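PDB 3DZ1: dihydrodipicolinate synthase from Rhodopseudomonas palustris, which probably catalyses the condensation of pyruvate with aspartate semialdehyde to 4-hydroxy-tetrahydrodipicolinate, a step of lysine biosynthesis. Local coordinates for residues V66-R69 and F70-A74; L97-D100 and A101-G105; E177-T180 and T181-F185. All blocks are in the same frame, centred on the assembly; numbering follows the deposited sequence.

Contact 1. Residues V66-R69 and F70-A74; sequences VATR and FIKRA
V66 and F70 are one helical turn apart, and CG1 of V66 runs alongside the ring carbons CD2 and CE2 of F70, 3.7 Å from CE2. Two torsions bring them together. CG1 of V66 is anti to its backbone N (chi1 176°), while the F70 ring carbon CG sits beside its own N, which swings the ring back toward the preceding turn. T68 and K72 touch more loosely on another side of the helix, methyl CG2 of T68 lying 4.0 Å from CG of K72.

The backbone bonds are regular alpha-helical ones. F70 N reaches V66 O at 3.1 Å, nearly straight, and I71, K72 and R73 donate in turn to A67, T68 and R69. The last of these bonds is the most bent, with an N-H...O angle of 141° as the helix runs out; A74 is the first residue to leave helical angles.

The charged ends reach the neighbouring helices. R69 and R73 share the same bend at the second torsion and point toward helix 28-40, where R69 pairs with D32 and R73 with D36; K72 NZ bonds to A101 O. Helix 28-40 also supplies I31 and T35 to the F70 ring. Cutting F70 back to alanine would probably leave CG1 of V66 without its partner and a gap facing I31 and T35.

On the barrel side, A67 meets V81 of strand 78-82 and I71 meets both V79 and V81, while T68 and I71 lean on helix 88-101 through L97 and A101.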
loop_
_atom_site.group_PDB
_atom_site.type_symbol
_atom_site.label_atom_id
_atom_site.label_comp_id
_atom_site.label_asym_id
_atom_site.label_seq_id
_atom_site.Cartn_x
_atom_site.Cartn_y
_atom_site.Cartn_z
ATOM N N VAL A 66 6.474 -23.707 22.106
ATOM C CA VAL A 66 5.597 -24.314 21.112
ATOM C C VAL A 66 6.420 -25.014 20.035
ATOM O O VAL A 66 6.204 -26.192 19.739
ATOM C CB VAL A 66 4.692 -23.255 20.455
ATOM C CG1 VAL A 66 3.852 -23.893 19.357
ATOM C CG2 VAL A 66 3.788 -22.625 21.508
ATOM N N ALA A 67 7.368 -24.285 19.455
ATOM C CA ALA A 67 8.217 -24.847 18.416
ATOM C C ALA A 67 8.899 -26.107 18.930
ATOM O O ALA A 67 8.967 -27.114 18.224
ATOM C CB ALA A 67 9.257 -23.831 17.986
ATOM N N THR A 68 9.400 -26.049 20.163
ATOM C CA THR A 68 10.088 -27.191 20.768
ATOM C C THR A 68 9.162 -28.385 20.976
ATOM O O THR A 68 9.540 -29.527 20.704
ATOM C CB THR A 68 10.718 -26.816 22.127
ATOM O OG1 THR A 68 11.661 -25.756 21.942
ATOM C CG2 THR A 68 11.443 -28.007 22.724
ATOM N N ARG A 69 7.950 -28.124 21.455
ATOM C CA ARG A 69 6.981 -29.191 21.689
ATOM C C ARG A 69 6.749 -29.972 20.397
ATOM O O ARG A 69 6.758 -31.207 20.397
ATOM C CB ARG A 69 5.652 -28.603 22.172
ATOM C CG ARG A 69 4.631 -29.646 22.610
ATOM C CD ARG A 69 4.823 -30.015 24.068
ATOM N NE ARG A 69 3.917 -31.078 24.502
ATOM C CZ ARG A 69 3.766 -31.453 25.768
ATOM N NH1 ARG A 69 4.454 -30.848 26.724
ATOM N NH2 ARG A 69 2.939 -32.441 26.078
ATOM N N PHE A 70 6.538 -29.246 19.300
ATOM C CA PHE A 70 6.305 -29.862 17.993
ATOM C C PHE A 70 7.525 -30.630 17.493
ATOM O O PHE A 70 7.400 -31.746 16.983
ATOM C CB PHE A 70 5.938 -28.795 16.956
ATOM C CG PHE A 70 4.479 -28.426 16.942
ATOM C CD1 PHE A 70 3.521 -29.339 16.518
ATOM C CD2 PHE A 70 4.066 -27.152 17.323
ATOM C CE1 PHE A 70 2.171 -28.990 16.471
ATOM C CE2 PHE A 70 2.720 -26.794 17.279
ATOM C CZ PHE A 70 1.772 -27.713 16.851
ATOM N N ILE A 71 8.698 -30.021 17.626
ATOM C CA ILE A 71 9.931 -30.649 17.176
ATOM C C ILE A 71 10.173 -31.982 17.884
ATOM O O ILE A 71 10.470 -32.992 17.242
ATOM C CB ILE A 71 11.146 -29.719 17.402
ATOM C CG1 ILE A 71 11.004 -28.465 16.536
ATOM C CG2 ILE A 71 12.436 -30.440 17.035
ATOM C CD1 ILE A 71 12.076 -27.421 16.775
ATOM N N LYS A 72 10.026 -31.988 19.203
ATOM C CA LYS A 72 10.251 -33.199 19.982
ATOM C C LYS A 72 9.227 -34.301 19.723
ATOM O O LYS A 72 9.544 -35.487 19.826
ATOM C CB LYS A 72 10.274 -32.858 21.473
ATOM C CG LYS A 72 11.370 -31.875 21.860
ATOM C CD LYS A 72 12.742 -32.415 21.502
ATOM C CE LYS A 72 13.844 -31.469 21.942
ATOM N NZ LYS A 72 15.185 -32.014 21.599
ATOM N N ARG A 73 8.006 -33.910 19.377
ATOM C CA ARG A 73 6.940 -34.876 19.129
ATOM C C ARG A 73 7.009 -35.524 17.744
ATOM O O ARG A 73 6.742 -36.719 17.597
ATOM C CB ARG A 73 5.577 -34.199 19.310
ATOM C CG ARG A 73 4.390 -35.147 19.292
ATOM C CD ARG A 73 4.310 -35.945 20.578
ATOM N NE ARG A 73 3.163 -36.847 20.595
ATOM C CZ ARG A 73 2.773 -37.535 21.664
ATOM N NH1 ARG A 73 3.440 -37.422 22.804
ATOM N NH2 ARG A 73 1.719 -38.335 21.593
ATOM N N ALA A 74 7.359 -34.737 16.732
ATOM C CA ALA A 74 7.444 -35.240 15.360
ATOM C C ALA A 74 8.778 -35.925 15.074
ATOM O O ALA A 74 9.526 -35.513 14.191
ATOM C CB ALA A 74 7.225 -34.099 14.373
#

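Contact 2. Residues L97-D100 and A101-G105; sequences LSMD and AGAAG
S98 and A103 close the C-terminal end of helix 88-101 in a Schellman motif. The six-to-one bond runs from A103 N to S98 O, at 2.9 Å and an N-H...O angle of 160°; the inner bond, from G102 N to M99 O, is weak and bent. S98 O also takes weak bonds from A101 N and G102 N, so one carbonyl oxygen gathers the chain as it turns. CB of S98 and CB of A103 come to 3.9 Å across the cap. G102 makes the turn with a positive phi of 128°, where any side chain would collide with the A101 carbonyl oxygen.

M99, present as selenomethionine, is the side chain that folds over the turn. Its CB points away from 101-105, and CG stands beside the backbone N, anti to the carbonyl carbon. From there the chain bends at both the second and third torsions, and these bends bring its end back to the loop it started away from. SE is the meeting point: it lies 4.0 Å from CB of A103 and 3.7 Å from CA of G105, where strand 105-108 begins. The methyl CE goes a little farther and settles 3.5 Å from A103 O, with A104 O beyond. K4, V135 and P136, from loops, also touch this side chain.

The serine hydroxyl of S98 turns back to L94 O within its own helix. Across the cap, a single water donates to both M99 O and A103 O, each at 2.7 Å, and ties the last helical turn to the outgoing chain.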
loop_
_atom_site.group_PDB
_atom_site.type_symbol
_atom_site.label_atom_id
_atom_site.label_comp_id
_atom_site.label_asym_id
_atom_site.label_seq_id
_atom_site.Cartn_x
_atom_site.Cartn_y
_atom_site.Cartn_z
ATOM N N LEU A 97 17.808 -21.758 18.205
ATOM C CA LEU A 97 17.121 -22.520 19.242
ATOM C C LEU A 97 16.378 -23.691 18.616
ATOM O O LEU A 97 16.434 -24.826 19.111
ATOM C CB LEU A 97 16.127 -21.620 19.978
ATOM C CG LEU A 97 15.304 -22.270 21.095
ATOM C CD1 LEU A 97 14.983 -21.231 22.147
ATOM C CD2 LEU A 97 14.035 -22.892 20.532
ATOM N N SER A 98 15.681 -23.404 17.523
ATOM C CA SER A 98 14.912 -24.418 16.815
ATOM C C SER A 98 15.817 -25.508 16.263
ATOM O O SER A 98 15.504 -26.693 16.368
ATOM C CB SER A 98 14.119 -23.774 15.679
ATOM O OG SER A 98 13.219 -22.805 16.182
HETATM N N MSE A 99 16.941 -25.111 15.676
HETATM C CA MSE A 99 17.870 -26.085 15.127
HETATM C C MSE A 99 18.488 -26.944 16.233
HETATM O O MSE A 99 18.608 -28.164 16.079
HETATM C CB MSE A 99 18.965 -25.387 14.314
HETATM C CG MSE A 99 18.454 -24.659 13.069
HETATM SE SE MSE A 99 17.356 -25.749 11.876
HETATM C CE MSE A 99 18.714 -26.971 11.234
ATOM N N ASP A 100 18.875 -26.327 17.347
ATOM C CA ASP A 100 19.455 -27.091 18.451
ATOM C C ASP A 100 18.428 -28.075 19.006
ATOM O O ASP A 100 18.783 -29.150 19.494
ATOM C CB ASP A 100 19.926 -26.171 19.581
ATOM C CG ASP A 100 21.141 -25.347 19.198
ATOM O OD1 ASP A 100 21.965 -25.835 18.395
ATOM O OD2 ASP A 100 21.282 -24.218 19.713
ATOM N N ALA A 101 17.156 -27.698 18.928
ATOM C CA ALA A 101 16.067 -28.533 19.423
ATOM C C ALA A 101 15.806 -29.739 18.525
ATOM O O ALA A 101 15.301 -30.766 18.991
ATOM C CB ALA A 101 14.799 -27.704 19.560
ATOM N N GLY A 102 16.138 -29.610 17.240
ATOM C CA GLY A 102 15.934 -30.710 16.311
ATOM C C GLY A 102 15.164 -30.361 15.050
ATOM O O GLY A 102 14.762 -31.252 14.293
ATOM N N ALA A 103 14.955 -29.072 14.809
ATOM C CA ALA A 103 14.225 -28.647 13.618
ATOM C C ALA A 103 14.978 -29.037 12.351
ATOM O O ALA A 103 16.207 -29.155 12.357
ATOM C CB ALA A 103 14.003 -27.133 13.649
ATOM N N ALA A 104 14.233 -29.253 11.269
ATOM C CA ALA A 104 14.834 -29.609 9.993
ATOM C C ALA A 104 15.330 -28.340 9.294
ATOM O O ALA A 104 16.270 -28.379 8.498
ATOM C CB ALA A 104 13.819 -30.322 9.122
ATOM N N GLY A 105 14.693 -27.217 9.608
ATOM C CA GLY A 105 15.070 -25.949 9.009
ATOM C C GLY A 105 14.102 -24.854 9.407
ATOM O O GLY A 105 13.189 -25.088 10.200
HETATM O O HOH W 1 18.417 -29.617 13.860
#

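Contact 3. Residues E177-T180 and T181-F185; sequences EKIT and TLRGF
From E177 to G184 the backbone is unbroken alpha-helix, with T181, L182, R183 and G184 donating to E177, K178, I179 and T180 in turn; T181 N to E177 O is 2.9 Å, and the least straight of the four, G184 N to T180 O, has an N-H...O angle of 141°.

T181 folds its side chain back on the helix. With OG1 beside the backbone N (chi1 -63°), the hydroxyl stands 3.0 Å from E177 O, although another acceptor is also within reach of its proton. The K178 and L182 chains run abreast and meet where CG of K178 comes 4.0 Å from the methyl CD1 of L182. With CG beside the backbone N, L182 brings that carbon within 3.3 Å of K178 O, so aliphatic carbon covers part of that carbonyl. One residue on, CG of R183 does the same to I179 O at 3.4 Å. G184 adds no side chain, and a CB there would be crowded by T181 O. T181 O, which accepts F185 N, also stands 3.6 Å above one face of the F185 ring, offset toward its rim.

The polar ends leave the helix for other partners: K178 carries its ammonium to M150 O, D141 and D172, E177 and T180 both meet R211, E177 also bonds to T288 of the second subunit, and R183 bonds through NH1 to Q186 and through NH2 to D214, a salt bridge. Helix 176-188 lies against the barrel, where I179 touches H170 of strand 165-170 and C198 of strand 195-198, L182 rests on L168 and R183 on I196, while T181 and F185 turn to P152 of helix 152-161.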
loop_
_atom_site.group_PDB
_atom_site.type_symbol
_atom_site.label_atom_id
_atom_site.label_comp_id
_atom_site.label_asym_id
_atom_site.label_seq_id
_atom_site.Cartn_x
_atom_site.Cartn_y
_atom_site.Cartn_z
ATOM N N GLU A 177 2.687 -20.285 -13.859
ATOM C CA GLU A 177 3.800 -20.095 -14.786
ATOM C C GLU A 177 5.145 -19.965 -14.064
ATOM O O GLU A 177 6.183 -20.328 -14.609
ATOM C CB GLU A 177 3.567 -18.865 -15.668
ATOM C CG GLU A 177 2.330 -18.936 -16.568
ATOM C CD GLU A 177 2.287 -20.169 -17.468
ATOM O OE1 GLU A 177 3.359 -20.698 -17.836
ATOM O OE2 GLU A 177 1.169 -20.602 -17.825
ATOM N N LYS A 178 5.125 -19.444 -12.840
ATOM C CA LYS A 178 6.354 -19.293 -12.069
ATOM C C LYS A 178 6.990 -20.658 -11.812
ATOM O O LYS A 178 8.207 -20.807 -11.874
ATOM C CB LYS A 178 6.067 -18.581 -10.739
ATOM C CG LYS A 178 7.235 -18.581 -9.760
ATOM C CD LYS A 178 6.954 -17.694 -8.551
ATOM C CE LYS A 178 7.109 -16.217 -8.894
ATOM N NZ LYS A 178 6.764 -15.331 -7.745
ATOM N N ILE A 179 6.167 -21.658 -11.525
ATOM C CA ILE A 179 6.695 -22.989 -11.273
ATOM C C ILE A 179 7.382 -23.488 -12.537
ATOM O O ILE A 179 8.521 -23.943 -12.493
ATOM C CB ILE A 179 5.579 -23.968 -10.868
ATOM C CG1 ILE A 179 4.923 -23.486 -9.571
ATOM C CG2 ILE A 179 6.155 -25.373 -10.685
ATOM C CD1 ILE A 179 3.795 -24.373 -9.088
ATOM N N THR A 180 6.686 -23.390 -13.665
ATOM C CA THR A 180 7.237 -23.826 -14.941
ATOM C C THR A 180 8.559 -23.123 -15.245
ATOM O O THR A 180 9.525 -23.766 -15.656
ATOM C CB THR A 180 6.240 -23.558 -16.085
ATOM O OG1 THR A 180 5.062 -24.351 -15.873
ATOM C CG2 THR A 180 6.852 -23.906 -17.437
ATOM N N THR A 181 8.602 -21.807 -15.039
ATOM C CA THR A 181 9.813 -21.029 -15.303
ATOM C C THR A 181 10.981 -21.497 -14.431
ATOM O O THR A 181 12.097 -21.695 -14.927
ATOM C CB THR A 181 9.568 -19.524 -15.065
ATOM O OG1 THR A 181 8.577 -19.056 -15.984
ATOM C CG2 THR A 181 10.853 -18.727 -15.268
ATOM N N LEU A 182 10.726 -21.676 -13.138
ATOM C CA LEU A 182 11.761 -22.141 -12.216
ATOM C C LEU A 182 12.271 -23.532 -12.600
ATOM O O LEU A 182 13.476 -23.793 -12.561
ATOM C CB LEU A 182 11.237 -22.145 -10.772
ATOM C CG LEU A 182 10.979 -20.760 -10.160
ATOM C CD1 LEU A 182 10.307 -20.902 -8.814
ATOM C CD2 LEU A 182 12.301 -19.997 -10.023
ATOM N N ARG A 183 11.366 -24.433 -12.973
ATOM C CA ARG A 183 11.800 -25.768 -13.369
ATOM C C ARG A 183 12.654 -25.657 -14.630
ATOM O O ARG A 183 13.580 -26.449 -14.845
ATOM C CB ARG A 183 10.594 -26.678 -13.618
ATOM C CG ARG A 183 9.842 -27.063 -12.344
ATOM C CD ARG A 183 10.780 -27.676 -11.298
ATOM N NE ARG A 183 10.059 -28.160 -10.120
ATOM C CZ ARG A 183 10.608 -28.333 -8.919
ATOM N NH1 ARG A 183 11.890 -28.061 -8.727
ATOM N NH2 ARG A 183 9.872 -28.770 -7.905
ATOM N N GLY A 184 12.344 -24.662 -15.452
ATOM C CA GLY A 184 13.096 -24.438 -16.674
ATOM C C GLY A 184 14.519 -23.996 -16.378
ATOM O O GLY A 184 15.457 -24.382 -17.084
ATOM N N PHE A 185 14.684 -23.179 -15.338
ATOM C CA PHE A 185 16.010 -22.705 -14.949
ATOM C C PHE A 185 16.854 -23.892 -14.509
ATOM O O PHE A 185 18.062 -23.936 -14.757
ATOM C CB PHE A 185 15.932 -21.696 -13.796
ATOM C CG PHE A 185 15.327 -20.370 -14.174
ATOM C CD1 PHE A 185 15.332 -19.927 -15.493
ATOM C CD2 PHE A 185 14.780 -19.546 -13.196
ATOM C CE1 PHE A 185 14.805 -18.683 -15.831
ATOM C CE2 PHE A 185 14.250 -18.301 -13.522
ATOM C CZ PHE A 185 14.263 -17.869 -14.843
#

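The three contacts come in series along one eight-stranded parallel TIM barrel; contacts 1 and 3 lie within outer helices, contact 2 where such a helix ends and leads to the next strand. Contacts 1 and 2 are neighbours, their centres 9 Å apart: helix 60-73 and the end of helix 88-101 flank strand 78-82, and I71 CG2 packs 3.4 Å from G102 C. Contact 3, on helix 176-188 between strands 165-170 and 195-198, lies across the chain's centre from contact 1, about 34 Å between centres, and about 30 Å from contact 2. Two adjacent helices and one distant helix of the same barrel are thus sampled, and of the three only contact 3 touches another subunit.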